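Local coordinates for protein maleylacetoacetate isomerase (Anaeromyxobacter dehalogenans, PDB 4IGJ) that probably catalyses the glutathione-dependent cis-trans isomerisation of maleylacetoacetate, as a zeta-class member of the glutathione transferase superfamily, at residues L25-Y30 against L48-R53; V39-A44 against Q224-D229; Y52-L57 against Q231-P236. One frame throughout, in Å; residues are numbered along the deposited sequence.

Contact 1. Residues L25-Y30 against L48-R53; sequences LRLYSY and LAYEYR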
ATOM      1  N   LEU A  25      23.655   6.900  -2.102  1.00 15.64           N
ATOM      2  CA  LEU A  25      22.559   5.934  -2.015  1.00 16.51           C
ATOM      3  C   LEU A  25      23.024   4.491  -2.192  1.00 14.70           C
ATOM      4  O   LEU A  25      23.854   4.202  -3.056  1.00 18.07           O
ATOM      5  CB  LEU A  25      21.511   6.233  -3.079  1.00 13.38           C
ATOM      6  CG  LEU A  25      20.856   7.611  -3.074  1.00 12.34           C
ATOM      7  CD1 LEU A  25      19.880   7.706  -4.234  1.00 14.21           C
ATOM      8  CD2 LEU A  25      20.160   7.883  -1.766  1.00 15.36           C
ATOM      9  N   ARG A  26      22.462   3.593  -1.391  1.00 13.64           N
ATOM     10  CA  ARG A  26      22.737   2.170  -1.522  1.00 14.07           C
ATOM     11  C   ARG A  26      21.433   1.386  -1.386  1.00 12.74           C
ATOM     12  O   ARG A  26      20.745   1.475  -0.362  1.00 15.31           O
ATOM     13  CB  ARG A  26      23.745   1.737  -0.456  1.00 16.25           C
ATOM     14  CG  ARG A  26      23.840   0.233  -0.238  1.00 19.20           C
ATOM     15  CD  ARG A  26      24.673  -0.061   0.994  1.00 28.34           C
ATOM     16  NE  ARG A  26      26.075  -0.260   0.655  1.00 33.29           N
ATOM     17  CZ  ARG A  26      26.759  -1.355   0.971  1.00 50.74           C
ATOM     18  NH1 ARG A  26      28.032  -1.474   0.627  1.00 54.44           N
ATOM     19  NH2 ARG A  26      26.167  -2.332   1.642  1.00 53.58           N
ATOM     20  N   LEU A  27      21.100   0.610  -2.410  1.00 11.94           N
ATOM     21  CA  LEU A  27      19.846  -0.132  -2.404  1.00 10.62           C
ATOM     22  C   LEU A  27      20.059  -1.602  -2.098  1.00 11.68           C
ATOM     23  O   LEU A  27      20.769  -2.293  -2.834  1.00 14.23           O
ATOM     24  CB  LEU A  27      19.150  -0.002  -3.755  1.00 11.27           C
ATOM     25  CG  LEU A  27      17.804  -0.718  -3.827  1.00  9.53           C
ATOM     26  CD1 LEU A  27      16.783  -0.049  -2.903  1.00 10.70           C
ATOM     27  CD2 LEU A  27      17.314  -0.772  -5.257  1.00 12.84           C
ATOM     28  N   TYR A  28      19.435  -2.072  -1.023  1.00 11.06           N
ATOM     29  CA  TYR A  28      19.384  -3.502  -0.721  1.00 12.18           C
ATOM     30  C   TYR A  28      18.283  -4.119  -1.572  1.00 13.27           C
ATOM     31  O   TYR A  28      17.100  -3.820  -1.385  1.00 13.38           O
ATOM     32  CB  TYR A  28      19.111  -3.722   0.767  1.00 14.38           C
ATOM     33  CG  TYR A  28      20.279  -3.342   1.642  1.00 16.52           C
ATOM     34  CD1 TYR A  28      21.142  -4.314   2.132  1.00 19.13           C
ATOM     35  CD2 TYR A  28      20.535  -2.012   1.964  1.00 17.98           C
ATOM     36  CE1 TYR A  28      22.220  -3.976   2.926  1.00 22.24           C
ATOM     37  CE2 TYR A  28      21.615  -1.666   2.762  1.00 17.63           C
ATOM     38  CZ  TYR A  28      22.451  -2.655   3.241  1.00 22.66           C
ATOM     39  OH  TYR A  28      23.529  -2.317   4.033  1.00 28.92           O
ATOM     40  N   SER A  29      18.681  -4.968  -2.517  1.00 13.00           N
ATOM     41  CA  SER A  29      17.790  -5.445  -3.565  1.00 10.10           C
ATOM     42  C   SER A  29      18.032  -6.925  -3.817  1.00 14.53           C
ATOM     43  O   SER A  29      19.145  -7.424  -3.618  1.00 12.74           O
ATOM     44  CB  SER A  29      18.047  -4.663  -4.857  1.00 10.18           C
ATOM     45  OG  SER A  29      17.321  -5.176  -5.963  1.00 10.17           O
ATOM     46  N   TYR A  30      16.974  -7.610  -4.237  1.00 11.02           N
ATOM     47  CA  TYR A  30      17.053  -8.963  -4.790  1.00  9.92           C
ATOM     48  C   TYR A  30      16.586  -8.840  -6.233  1.00  9.27           C
ATOM     49  O   TYR A  30      15.615  -8.128  -6.511  1.00 10.22           O
ATOM     50  CB  TYR A  30      16.129  -9.887  -3.990  1.00 12.27           C
ATOM     51  CG  TYR A  30      15.993 -11.310  -4.502  1.00 11.53           C
ATOM     52  CD1 TYR A  30      17.082 -12.170  -4.536  1.00 12.77           C
ATOM     53  CD2 TYR A  30      14.758 -11.797  -4.903  1.00 12.63           C
ATOM     54  CE1 TYR A  30      16.948 -13.468  -4.994  1.00 13.17           C
ATOM     55  CE2 TYR A  30      14.610 -13.089  -5.358  1.00 13.07           C
ATOM     56  CZ  TYR A  30      15.708 -13.919  -5.396  1.00 14.37           C
ATOM     57  OH  TYR A  30      15.550 -15.209  -5.851  1.00 17.57           O
ATOM     58  N   LEU A  48      19.264   8.751 -10.792  1.00 13.63           N
ATOM     59  CA  LEU A  48      20.043   8.718  -9.562  1.00 13.06           C
ATOM     60  C   LEU A  48      20.940   7.494  -9.495  1.00 18.59           C
ATOM     61  O   LEU A  48      20.469   6.353  -9.577  1.00 17.98           O
ATOM     62  CB  LEU A  48      19.108   8.747  -8.347  1.00 14.16           C
ATOM     63  CG  LEU A  48      18.176   9.953  -8.252  1.00 16.81           C
ATOM     64  CD1 LEU A  48      17.166   9.762  -7.132  1.00 15.86           C
ATOM     65  CD2 LEU A  48      18.968  11.242  -8.041  1.00 22.25           C
ATOM     66  N   ALA A  49      22.238   7.723  -9.339  1.00 17.48           N
ATOM     67  CA  ALA A  49      23.162   6.614  -9.205  1.00 19.71           C
ATOM     68  C   ALA A  49      23.042   6.022  -7.811  1.00 17.52           C
ATOM     69  O   ALA A  49      22.752   6.734  -6.843  1.00 17.43           O
ATOM     70  CB  ALA A  49      24.590   7.076  -9.466  1.00 22.09           C
ATOM     71  N   TYR A  50      23.269   4.719  -7.710  1.00 15.44           N
ATOM     72  CA  TYR A  50      23.223   4.050  -6.422  1.00 14.81           C
ATOM     73  C   TYR A  50      24.064   2.779  -6.427  1.00 17.08           C
ATOM     74  O   TYR A  50      24.274   2.174  -7.482  1.00 20.18           O
ATOM     75  CB  TYR A  50      21.775   3.738  -6.025  1.00 16.21           C
ATOM     76  CG  TYR A  50      21.066   2.739  -6.918  1.00 10.58           C
ATOM     77  CD1 TYR A  50      21.022   1.394  -6.588  1.00 13.75           C
ATOM     78  CD2 TYR A  50      20.433   3.147  -8.082  1.00 11.23           C
ATOM     79  CE1 TYR A  50      20.365   0.487  -7.402  1.00 14.01           C
ATOM     80  CE2 TYR A  50      19.778   2.254  -8.900  1.00 13.10           C
ATOM     81  CZ  TYR A  50      19.744   0.927  -8.552  1.00 11.20           C
ATOM     82  OH  TYR A  50      19.081   0.045  -9.367  1.00 13.57           O
ATOM     83  N   GLU A  51      24.545   2.394  -5.249  1.00 15.08           N
ATOM     84  CA  GLU A  51      25.229   1.111  -5.077  1.00 14.14           C
ATOM     85  C   GLU A  51      24.221  -0.013  -4.903  1.00 18.14           C
ATOM     86  O   GLU A  51      23.251   0.124  -4.157  1.00 18.94           O
ATOM     87  CB  GLU A  51      26.133   1.139  -3.851  1.00 21.05           C
ATOM     88  CG  GLU A  51      27.189   2.214  -3.881  1.00 32.39           C
ATOM     89  CD  GLU A  51      28.086   2.154  -2.664  1.00 44.02           C
ATOM     90  OE1 GLU A  51      29.191   2.736  -2.713  1.00 52.68           O
ATOM     91  OE2 GLU A  51      27.685   1.522  -1.660  1.00 44.42           O
ATOM     92  N   TYR A  52      24.457  -1.128  -5.581  1.00 17.10           N
ATOM     93  CA  TYR A  52      23.574  -2.278  -5.475  1.00 15.59           C
ATOM     94  C   TYR A  52      24.123  -3.224  -4.420  1.00 18.17           C
ATOM     95  O   TYR A  52      25.250  -3.716  -4.551  1.00 20.03           O
ATOM     96  CB  TYR A  52      23.477  -2.995  -6.821  1.00 18.62           C
ATOM     97  CG  TYR A  52      22.370  -4.029  -6.912  1.00 14.42           C
ATOM     98  CD1 TYR A  52      21.166  -3.722  -7.521  1.00 14.69           C
ATOM     99  CD2 TYR A  52      22.541  -5.313  -6.422  1.00 14.42           C
ATOM    100  CE1 TYR A  52      20.150  -4.657  -7.622  1.00 10.91           C
ATOM    101  CE2 TYR A  52      21.527  -6.258  -6.508  1.00 13.97           C
ATOM    102  CZ  TYR A  52      20.336  -5.925  -7.115  1.00 13.21           C
ATOM    103  OH  TYR A  52      19.321  -6.855  -7.219  1.00 12.45           O
ATOM    104  N   ARG A  53      23.348  -3.472  -3.369  1.00 15.07           N
ATOM    105  CA  ARG A  53      23.723  -4.468  -2.369  1.00 14.60           C
ATOM    106  C   ARG A  53      22.748  -5.627  -2.488  1.00 15.16           C
ATOM    107  O   ARG A  53      21.575  -5.515  -2.116  1.00 15.14           O
ATOM    108  CB  ARG A  53      23.688  -3.884  -0.951  1.00 16.59           C
ATOM    109  CG  ARG A  53      24.456  -4.707   0.123  1.00 26.59           C
ATOM    110  CD  ARG A  53      23.767  -6.021   0.533  1.00 29.05           C
ATOM    111  NE  ARG A  53      24.272  -6.550   1.802  1.00 25.38           N
ATOM    112  CZ  ARG A  53      23.964  -7.749   2.292  1.00 28.81           C
ATOM    113  NH1 ARG A  53      23.153  -8.556   1.623  1.00 26.78           N
ATOM    114  NH2 ARG A  53      24.472  -8.146   3.452  1.00 29.29           N
TER
HETATM  115  O   HOH W   1      24.683   7.465  -4.751  1.00 24.54           O

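Contact 2. Residues V39-A44 against Q224-D229; sequences VRLGLA and QAAHPD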
ATOM      1  N   VAL A  39      11.455   0.373  -6.635  1.00  7.89           N
ATOM      2  CA  VAL A  39      12.426   1.366  -6.199  1.00  7.72           C
ATOM      3  C   VAL A  39      13.526   1.573  -7.243  1.00  7.96           C
ATOM      4  O   VAL A  39      13.913   2.714  -7.521  1.00  8.82           O
ATOM      5  CB  VAL A  39      12.972   1.050  -4.797  1.00  7.95           C
ATOM      6  CG1 VAL A  39      14.006   2.086  -4.372  1.00  9.61           C
ATOM      7  CG2 VAL A  39      11.810   1.021  -3.795  1.00  8.40           C
ATOM      8  N   ARG A  40      13.987   0.488  -7.860  1.00  8.37           N
ATOM      9  CA  ARG A  40      14.958   0.594  -8.948  1.00  8.75           C
ATOM     10  C   ARG A  40      14.413   1.462 -10.078  1.00  8.97           C
ATOM     11  O   ARG A  40      15.153   2.236 -10.684  1.00 10.41           O
ATOM     12  CB  ARG A  40      15.337  -0.791  -9.483  1.00  9.02           C
ATOM     13  CG  ARG A  40      16.017  -1.664  -8.456  1.00  9.39           C
ATOM     14  CD  ARG A  40      16.756  -2.827  -9.112  1.00 10.73           C
ATOM     15  NE  ARG A  40      15.885  -3.705  -9.895  1.00  9.59           N
ATOM     16  CZ  ARG A  40      15.408  -4.875  -9.474  1.00 10.86           C
ATOM     17  NH1 ARG A  40      15.687  -5.330  -8.253  1.00 11.03           N
ATOM     18  NH2 ARG A  40      14.638  -5.591 -10.285  1.00 10.73           N
ATOM     19  N   LEU A  41      13.120   1.340 -10.361  1.00  8.38           N
ATOM     20  CA  LEU A  41      12.489   2.174 -11.375  1.00  8.64           C
ATOM     21  C   LEU A  41      12.460   3.646 -10.975  1.00  9.39           C
ATOM     22  O   LEU A  41      12.770   4.517 -11.788  1.00  9.63           O
ATOM     23  CB  LEU A  41      11.085   1.663 -11.695  1.00  7.64           C
ATOM     24  CG  LEU A  41      11.109   0.414 -12.576  1.00  7.62           C
ATOM     25  CD1 LEU A  41       9.713  -0.181 -12.633  1.00  8.32           C
ATOM     26  CD2 LEU A  41      11.599   0.778 -13.965  1.00 10.22           C
ATOM     27  N   GLY A  42      12.121   3.930  -9.719  1.00  7.78           N
ATOM     28  CA  GLY A  42      12.116   5.304  -9.255  1.00  9.26           C
ATOM     29  C   GLY A  42      13.497   5.922  -9.370  1.00 10.70           C
ATOM     30  O   GLY A  42      13.628   7.061  -9.813  1.00 11.03           O
ATOM     31  N   LEU A  43      14.522   5.170  -8.971  1.00  9.69           N
ATOM     32  CA  LEU A  43      15.903   5.650  -9.042  1.00  8.75           C
ATOM     33  C   LEU A  43      16.329   5.901 -10.490  1.00 12.25           C
ATOM     34  O   LEU A  43      16.919   6.946 -10.809  1.00 11.29           O
ATOM     35  CB  LEU A  43      16.831   4.643  -8.375  1.00 11.02           C
ATOM     36  CG  LEU A  43      16.622   4.532  -6.867  1.00  8.22           C
ATOM     37  CD1 LEU A  43      17.204   3.225  -6.327  1.00 10.91           C
ATOM     38  CD2 LEU A  43      17.216   5.737  -6.138  1.00 13.77           C
ATOM     39  N   ALA A  44      16.017   4.955 -11.369  1.00  9.65           N
ATOM     40  CA  ALA A  44      16.409   5.049 -12.776  1.00 10.50           C
ATOM     41  C   ALA A  44      15.707   6.210 -13.476  1.00 11.43           C
ATOM     42  O   ALA A  44      16.334   6.954 -14.241  1.00 14.24           O
ATOM     43  CB  ALA A  44      16.116   3.741 -13.495  1.00 10.01           C
ATOM     44  N   GLN A 224      14.530  -0.604 -18.875  1.00 14.59           N
ATOM     45  CA  GLN A 224      15.478  -1.660 -19.222  1.00 13.52           C
ATOM     46  C   GLN A 224      16.549  -1.838 -18.140  1.00 15.09           C
ATOM     47  O   GLN A 224      16.882  -2.966 -17.769  1.00 17.72           O
ATOM     48  CB  GLN A 224      16.083  -1.409 -20.612  1.00 15.18           C
ATOM     49  CG  GLN A 224      15.055  -1.562 -21.732  1.00 22.10           C
ATOM     50  CD  GLN A 224      15.579  -1.169 -23.099  1.00 33.42           C
ATOM     51  OE1 GLN A 224      16.768  -1.298 -23.387  1.00 40.86           O
ATOM     52  NE2 GLN A 224      14.682  -0.692 -23.958  1.00 29.78           N
ATOM     53  N   ALA A 225      17.044  -0.732 -17.593  1.00 13.16           N
ATOM     54  CA  ALA A 225      18.062  -0.772 -16.554  1.00 13.30           C
ATOM     55  C   ALA A 225      17.583  -1.435 -15.261  1.00 11.91           C
ATOM     56  O   ALA A 225      18.373  -2.045 -14.540  1.00 15.54           O
ATOM     57  CB  ALA A 225      18.592   0.635 -16.268  1.00 13.13           C
ATOM     58  N   ALA A 226      16.293  -1.300 -14.954  1.00 11.59           N
ATOM     59  CA  ALA A 226      15.776  -1.735 -13.657  1.00 11.77           C
ATOM     60  C   ALA A 226      15.231  -3.167 -13.658  1.00  9.92           C
ATOM     61  O   ALA A 226      14.917  -3.721 -12.603  1.00 10.72           O
ATOM     62  CB  ALA A 226      14.694  -0.760 -13.175  1.00 11.10           C
ATOM     63  N   HIS A 227      15.106  -3.742 -14.850  1.00 10.92           N
ATOM     64  CA  HIS A 227      14.574  -5.088 -15.029  1.00 11.61           C
ATOM     65  C   HIS A 227      15.405  -6.126 -14.281  1.00 12.90           C
ATOM     66  O   HIS A 227      16.629  -6.015 -14.213  1.00 11.69           O
ATOM     67  CB  HIS A 227      14.557  -5.423 -16.513  1.00 13.11           C
ATOM     68  CG  HIS A 227      13.743  -6.630 -16.849  1.00  9.66           C
ATOM     69  ND1 HIS A 227      14.216  -7.914 -16.694  1.00 11.63           N
ATOM     70  CD2 HIS A 227      12.486  -6.739 -17.340  1.00 13.11           C
ATOM     71  CE1 HIS A 227      13.280  -8.769 -17.075  1.00 11.75           C
ATOM     72  NE2 HIS A 227      12.221  -8.082 -17.465  1.00 13.58           N
ATOM     73  N   PRO A 228      14.747  -7.151 -13.725  1.00  9.49           N
ATOM     74  CA  PRO A 228      15.470  -8.207 -13.006  1.00 10.40           C
ATOM     75  C   PRO A 228      16.649  -8.767 -13.787  1.00 13.07           C
ATOM     76  O   PRO A 228      17.692  -9.018 -13.182  1.00 12.68           O
ATOM     77  CB  PRO A 228      14.401  -9.289 -12.818  1.00 10.46           C
ATOM     78  CG  PRO A 228      13.126  -8.487 -12.679  1.00 11.41           C
ATOM     79  CD  PRO A 228      13.284  -7.316 -13.625  1.00 11.20           C
ATOM     80  N   ASP A 229      16.507  -8.936 -15.098  1.00 11.19           N
ATOM     81  CA  ASP A 229      17.551  -9.613 -15.864  1.00 14.57           C
ATOM     82  C   ASP A 229      18.855  -8.828 -15.927  1.00 17.18           C
ATOM     83  O   ASP A 229      19.909  -9.393 -16.231  1.00 16.42           O
ATOM     84  CB  ASP A 229      17.071  -9.901 -17.285  1.00 12.90           C
ATOM     85  CG  ASP A 229      15.967 -10.922 -17.330  1.00 16.61           C
ATOM     86  OD1 ASP A 229      15.721 -11.589 -16.307  1.00 18.97           O
ATOM     87  OD2 ASP A 229      15.333 -11.043 -18.401  1.00 24.80           O
TER

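Contact 3. Residues Y52-L57 against Q231-P236; sequences YRAVDL and QPDAPP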
ATOM      1  N   TYR A  52      24.457  -1.128  -5.581  1.00 17.10           N
ATOM      2  CA  TYR A  52      23.574  -2.278  -5.475  1.00 15.59           C
ATOM      3  C   TYR A  52      24.123  -3.224  -4.420  1.00 18.17           C
ATOM      4  O   TYR A  52      25.250  -3.716  -4.551  1.00 20.03           O
ATOM      5  CB  TYR A  52      23.477  -2.995  -6.821  1.00 18.62           C
ATOM      6  CG  TYR A  52      22.370  -4.029  -6.912  1.00 14.42           C
ATOM      7  CD1 TYR A  52      21.166  -3.722  -7.521  1.00 14.69           C
ATOM      8  CD2 TYR A  52      22.541  -5.313  -6.422  1.00 14.42           C
ATOM      9  CE1 TYR A  52      20.150  -4.657  -7.622  1.00 10.91           C
ATOM     10  CE2 TYR A  52      21.527  -6.258  -6.508  1.00 13.97           C
ATOM     11  CZ  TYR A  52      20.336  -5.925  -7.115  1.00 13.21           C
ATOM     12  OH  TYR A  52      19.321  -6.855  -7.219  1.00 12.45           O
ATOM     13  N   ARG A  53      23.348  -3.472  -3.369  1.00 15.07           N
ATOM     14  CA  ARG A  53      23.723  -4.468  -2.369  1.00 14.60           C
ATOM     15  C   ARG A  53      22.748  -5.627  -2.488  1.00 15.16           C
ATOM     16  O   ARG A  53      21.575  -5.515  -2.116  1.00 15.14           O
ATOM     17  CB  ARG A  53      23.688  -3.884  -0.951  1.00 16.59           C
ATOM     18  CG  ARG A  53      24.456  -4.707   0.123  1.00 26.59           C
ATOM     19  CD  ARG A  53      23.767  -6.021   0.533  1.00 29.05           C
ATOM     20  NE  ARG A  53      24.272  -6.550   1.802  1.00 25.38           N
ATOM     21  CZ  ARG A  53      23.964  -7.749   2.292  1.00 28.81           C
ATOM     22  NH1 ARG A  53      23.153  -8.556   1.623  1.00 26.78           N
ATOM     23  NH2 ARG A  53      24.472  -8.146   3.452  1.00 29.29           N
ATOM     24  N   ALA A  54      23.241  -6.748  -3.001  1.00 15.04           N
ATOM     25  CA  ALA A  54      22.402  -7.910  -3.225  1.00 15.19           C
ATOM     26  C   ALA A  54      22.009  -8.581  -1.918  1.00 15.06           C
ATOM     27  O   ALA A  54      22.840  -8.772  -1.022  1.00 18.68           O
ATOM     28  CB  ALA A  54      23.113  -8.906  -4.141  1.00 14.19           C
ATOM     29  N   VAL A  55      20.736  -8.935  -1.816  1.00 12.99           N
ATOM     30  CA  VAL A  55      20.242  -9.724  -0.701  1.00 16.25           C
ATOM     31  C   VAL A  55      19.640 -10.980  -1.298  1.00 19.42           C
ATOM     32  O   VAL A  55      18.629 -10.922  -1.989  1.00 17.65           O
ATOM     33  CB  VAL A  55      19.181  -8.952   0.112  1.00 14.27           C
ATOM     34  CG1 VAL A  55      18.589  -9.842   1.203  1.00 17.44           C
ATOM     35  CG2 VAL A  55      19.777  -7.681   0.706  1.00 18.54           C
ATOM     36  N   ASP A  56      20.290 -12.119  -1.067  1.00 21.66           N
ATOM     37  CA  ASP A  56      19.840 -13.373  -1.662  1.00 22.68           C
ATOM     38  C   ASP A  56      18.657 -13.923  -0.879  1.00 22.10           C
ATOM     39  O   ASP A  56      18.825 -14.670   0.090  1.00 21.96           O
ATOM     40  CB  ASP A  56      20.983 -14.389  -1.699  1.00 23.13           C
ATOM     41  CG  ASP A  56      20.694 -15.569  -2.611  1.00 23.19           C
ATOM     42  OD1 ASP A  56      19.509 -15.869  -2.855  1.00 22.16           O
ATOM     43  OD2 ASP A  56      21.667 -16.209  -3.074  1.00 25.97           O
ATOM     44  N   LEU A  57      17.454 -13.549  -1.299  1.00 21.85           N
ATOM     45  CA  LEU A  57      16.251 -13.966  -0.593  1.00 20.58           C
ATOM     46  C   LEU A  57      16.029 -15.471  -0.680  1.00 26.70           C
ATOM     47  O   LEU A  57      15.434 -16.060   0.218  1.00 29.79           O
ATOM     48  CB  LEU A  57      15.026 -13.207  -1.105  1.00 20.28           C
ATOM     49  CG  LEU A  57      14.981 -11.722  -0.741  1.00 18.80           C
ATOM     50  CD1 LEU A  57      13.739 -11.066  -1.318  1.00 18.82           C
ATOM     51  CD2 LEU A  57      15.025 -11.550   0.776  1.00 25.01           C
ATOM     52  N   GLN A 231      20.113  -7.074 -13.328  1.00 10.36           N
ATOM     53  CA  GLN A 231      20.638  -6.805 -11.992  1.00 11.33           C
ATOM     54  C   GLN A 231      21.886  -7.643 -11.724  1.00 13.14           C
ATOM     55  O   GLN A 231      22.024  -8.733 -12.283  1.00 13.01           O
ATOM     56  CB  GLN A 231      19.570  -7.066 -10.924  1.00 13.64           C
ATOM     57  CG  GLN A 231      18.315  -6.203 -11.086  1.00 10.54           C
ATOM     58  CD  GLN A 231      18.648  -4.772 -11.441  1.00 10.96           C
ATOM     59  OE1 GLN A 231      19.336  -4.078 -10.695  1.00 13.31           O
ATOM     60  NE2 GLN A 231      18.169  -4.326 -12.591  1.00 12.33           N
ATOM     61  N   PRO A 232      22.797  -7.143 -10.872  1.00 12.15           N
ATOM     62  CA  PRO A 232      24.051  -7.867 -10.602  1.00 12.16           C
ATOM     63  C   PRO A 232      23.861  -9.303 -10.120  1.00 12.67           C
ATOM     64  O   PRO A 232      24.700 -10.155 -10.444  1.00 14.06           O
ATOM     65  CB  PRO A 232      24.713  -7.028  -9.503  1.00 13.91           C
ATOM     66  CG  PRO A 232      24.213  -5.648  -9.733  1.00 13.89           C
ATOM     67  CD  PRO A 232      22.792  -5.804 -10.245  1.00 13.37           C
ATOM     68  N   ASP A 233      22.795  -9.575  -9.374  1.00 12.18           N
ATOM     69  CA  ASP A 233      22.589 -10.904  -8.804  1.00 12.11           C
ATOM     70  C   ASP A 233      21.674 -11.803  -9.641  1.00 10.33           C
ATOM     71  O   ASP A 233      21.295 -12.877  -9.189  1.00 12.25           O
ATOM     72  CB  ASP A 233      22.077 -10.810  -7.357  1.00 11.45           C
ATOM     73  CG  ASP A 233      20.753 -10.050  -7.238  1.00 11.72           C
ATOM     74  OD1 ASP A 233      20.565  -9.031  -7.941  1.00 12.09           O
ATOM     75  OD2 ASP A 233      19.901 -10.458  -6.425  1.00 13.26           O
ATOM     76  N   ALA A 234      21.314 -11.379 -10.850  1.00 10.91           N
ATOM     77  CA  ALA A 234      20.449 -12.206 -11.684  1.00 10.27           C
ATOM     78  C   ALA A 234      21.160 -13.481 -12.153  1.00 10.64           C
ATOM     79  O   ALA A 234      22.251 -13.423 -12.726  1.00 15.06           O
ATOM     80  CB  ALA A 234      19.931 -11.423 -12.885  1.00 15.20           C
ATOM     81  N   PRO A 235      20.533 -14.640 -11.917  1.00 10.89           N
ATOM     82  CA  PRO A 235      21.062 -15.894 -12.446  1.00 11.79           C
ATOM     83  C   PRO A 235      20.706 -16.042 -13.916  1.00 12.77           C
ATOM     84  O   PRO A 235      19.795 -15.371 -14.395  1.00 14.59           O
ATOM     85  CB  PRO A 235      20.334 -16.969 -11.622  1.00 14.35           C
ATOM     86  CG  PRO A 235      19.434 -16.256 -10.667  1.00 17.98           C
ATOM     87  CD  PRO A 235      19.303 -14.846 -11.143  1.00 11.65           C
ATOM     88  N   PRO A 236      21.437 -16.893 -14.644  1.00 12.66           N
ATOM     89  CA  PRO A 236      21.056 -17.204 -16.025  1.00 13.55           C
ATOM     90  C   PRO A 236      19.694 -17.885 -16.035  1.00 12.76           C
ATOM     91  O   PRO A 236      19.286 -18.445 -15.016  1.00 14.43           O
ATOM     92  CB  PRO A 236      22.153 -18.174 -16.485  1.00 20.62           C
ATOM     93  CG  PRO A 236      22.745 -18.714 -15.237  1.00 18.88           C
ATOM     94  CD  PRO A 236      22.655 -17.605 -14.229  1.00 14.94           C
TER

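Contact 1. Residues L25-Y30 against L48-R53
Leu25 O takes the backbone N-H of Glu51 at 2.9 Å, the first of four main-chain bonds that join strands 25-29 and 51-53 in parallel. Leu27 receives from Arg53 N and donates to Glu51 O, and Ser29 N closes the series on Arg53 O. The pairs are Arg26 with Glu51, Leu27 with Tyr52 and Tyr28 with Arg53; a water bridges Leu25 N and Ala49 O before the pairing starts. Arg26, Tyr28, Glu51 and Arg53 share one face of the sheet. From Arg53, CB lies over the Tyr28 ring, 4.2 Å from its centroid in a CH-pi contact, CG lies 3.3 Å from Arg26 NH2, CD comes to 3.5 Å from Tyr28 CE1, and NE lies beside the same Tyr28 CE1 before NH1 turns back to Ala54 O. The bend at chi2 (-73°) swings CD and NE across Tyr28. Arg26 NE makes a weak, long salt bridge of 3.3 Å to Glu51 OE2, the guanidinium and carboxylate planes 57° apart. With an alanine here, the Glu51 carboxylate would probably lose its charged mate and Arg53 CG the group beside it. On the face with Leu27, which packs its CB on Tyr50 CD1 at 3.7 Å, Ser29 OG makes a weak bond of 2.9 Å to Tyr52 OH, its stronger partner being Arg40 of helix 34-45. One face thus carries charge on side chains that are partly or fully exposed, whereas the other turns apolar groups and linked hydroxyls toward the helix of this beta-alpha-beta unit.

Contact 2. Residues V39-A44 against Q224-D229
Ala226 CB enters the angle between two side chains of helix 39-44, lying 3.7 Å from Arg40 CB and 3.5 Å from Leu41 CD2. This is the close part of the contact, where so small a side chain lets Arg40 CA and Ala226 CA approach to 5.3 Å. Beside it the Arg40 guanidinium meets the carbonyl of Ala226 edge-on. NE donates to Ala226 O at 2.9 Å and NH2 to the same oxygen at 3.0 Å, the acceptor lying only 4° out of the guanidinium plane. The bend at chi3 (-60°) turns the guanidinium so that these two nitrogens face the oxygen together. Both nitrogens grip the one oxygen side-on, which fixes the rotation of the group; NH1 goes on to Ser29 OG and Tyr30 O, and NH2 also reaches Trp31 O. A buried positive charge is therefore met by four neutral oxygens, which would probably help to stabilise it.

Away from this knot the contact thins out. Pro228 CD stands 4.0 Å from Arg40 NH2, and Ala44 CB points toward the other segment but stays 4.7 Å from Ala226 CB. On the outer side Gln224 and Ala225 are exposed, Gln224 directed away. The His227 ring meets Trp37 of helix 34-45 edge-to-face and accepts Asp229 N on ND1 at 3.0 Å. Joined here are the first helix of the thioredoxin-like N-terminal domain and the last helix of the all-helical C-terminal domain, part of the interdomain interface of the glutathione transferase fold.

Contact 3. Residues Y52-L57 against Q231-P236
Gln231 meets Tyr52 first, its OE1 coming 3.2 Å from Tyr52 CE1. The two side chains cross at about a right angle. The bend at chi2 brings the amide toward Tyr52 CE1, and NE2 is taken by Ala225 O and His227 O, so the amide is held from the side of helix 221-226 and the loop after it. Its carbon chain lies near the phenol as well, CB being 3.7 Å from Tyr52 OH.

Pro232 comes next and sets its CD-CG edge over one face of Tyr52, its own ring tilted against the phenol. Its CD sits almost on the ring axis, 3.6 Å from the centroid and 5° off the normal, a CH-pi contact of nearly central geometry; CG leans outward to 3.7 Å from Tyr52 CD2. Proline here occupies the second position of a type I beta turn from Gln231 to Ala234, closed by Ala234 N on Gln231 O. The turn belongs to the C-terminal tail that follows the last helix of the glutathione transferase fold, and it is laid against 51-54, an outermost strand of the four-stranded sheet in the thioredoxin-like domain.

Asp233 adds the hydrogen bond of the contact. CG stands between the backbone N and the carbonyl carbon (chi1 59°), which brings OD1 to 2.6 Å from Tyr52 OH in a bond that is weak, while OD2 is taken by Trp31 N. The carboxylate plane is turned 49° from the phenol ring. The same residue sets its CB against Ala54 CB at 3.9 Å.

In the fold
Arg40 and Tyr52 tie the three contacts together. Arg40 of contact 2 reaches into contact 1, its NH1 lying 2.8 Å from Ser29 OG, and packs its CD on Gln231 OE1 of contact 3 at 3.3 Å. Contacts 1 and 3 share Tyr52 and Arg53 on strand 51-54, and Ser29 O accepts Val55 N at 2.8 Å where they meet. Their centres are 11 Å apart, those of contacts 1 and 2 about 10 Å. The glutathione site is close by: the side chain of Val76, a glutathione-binding residue, is about 4 Å from that of Tyr30 and about 7 Å from that of Arg40, although no glutathione is bound to this chain.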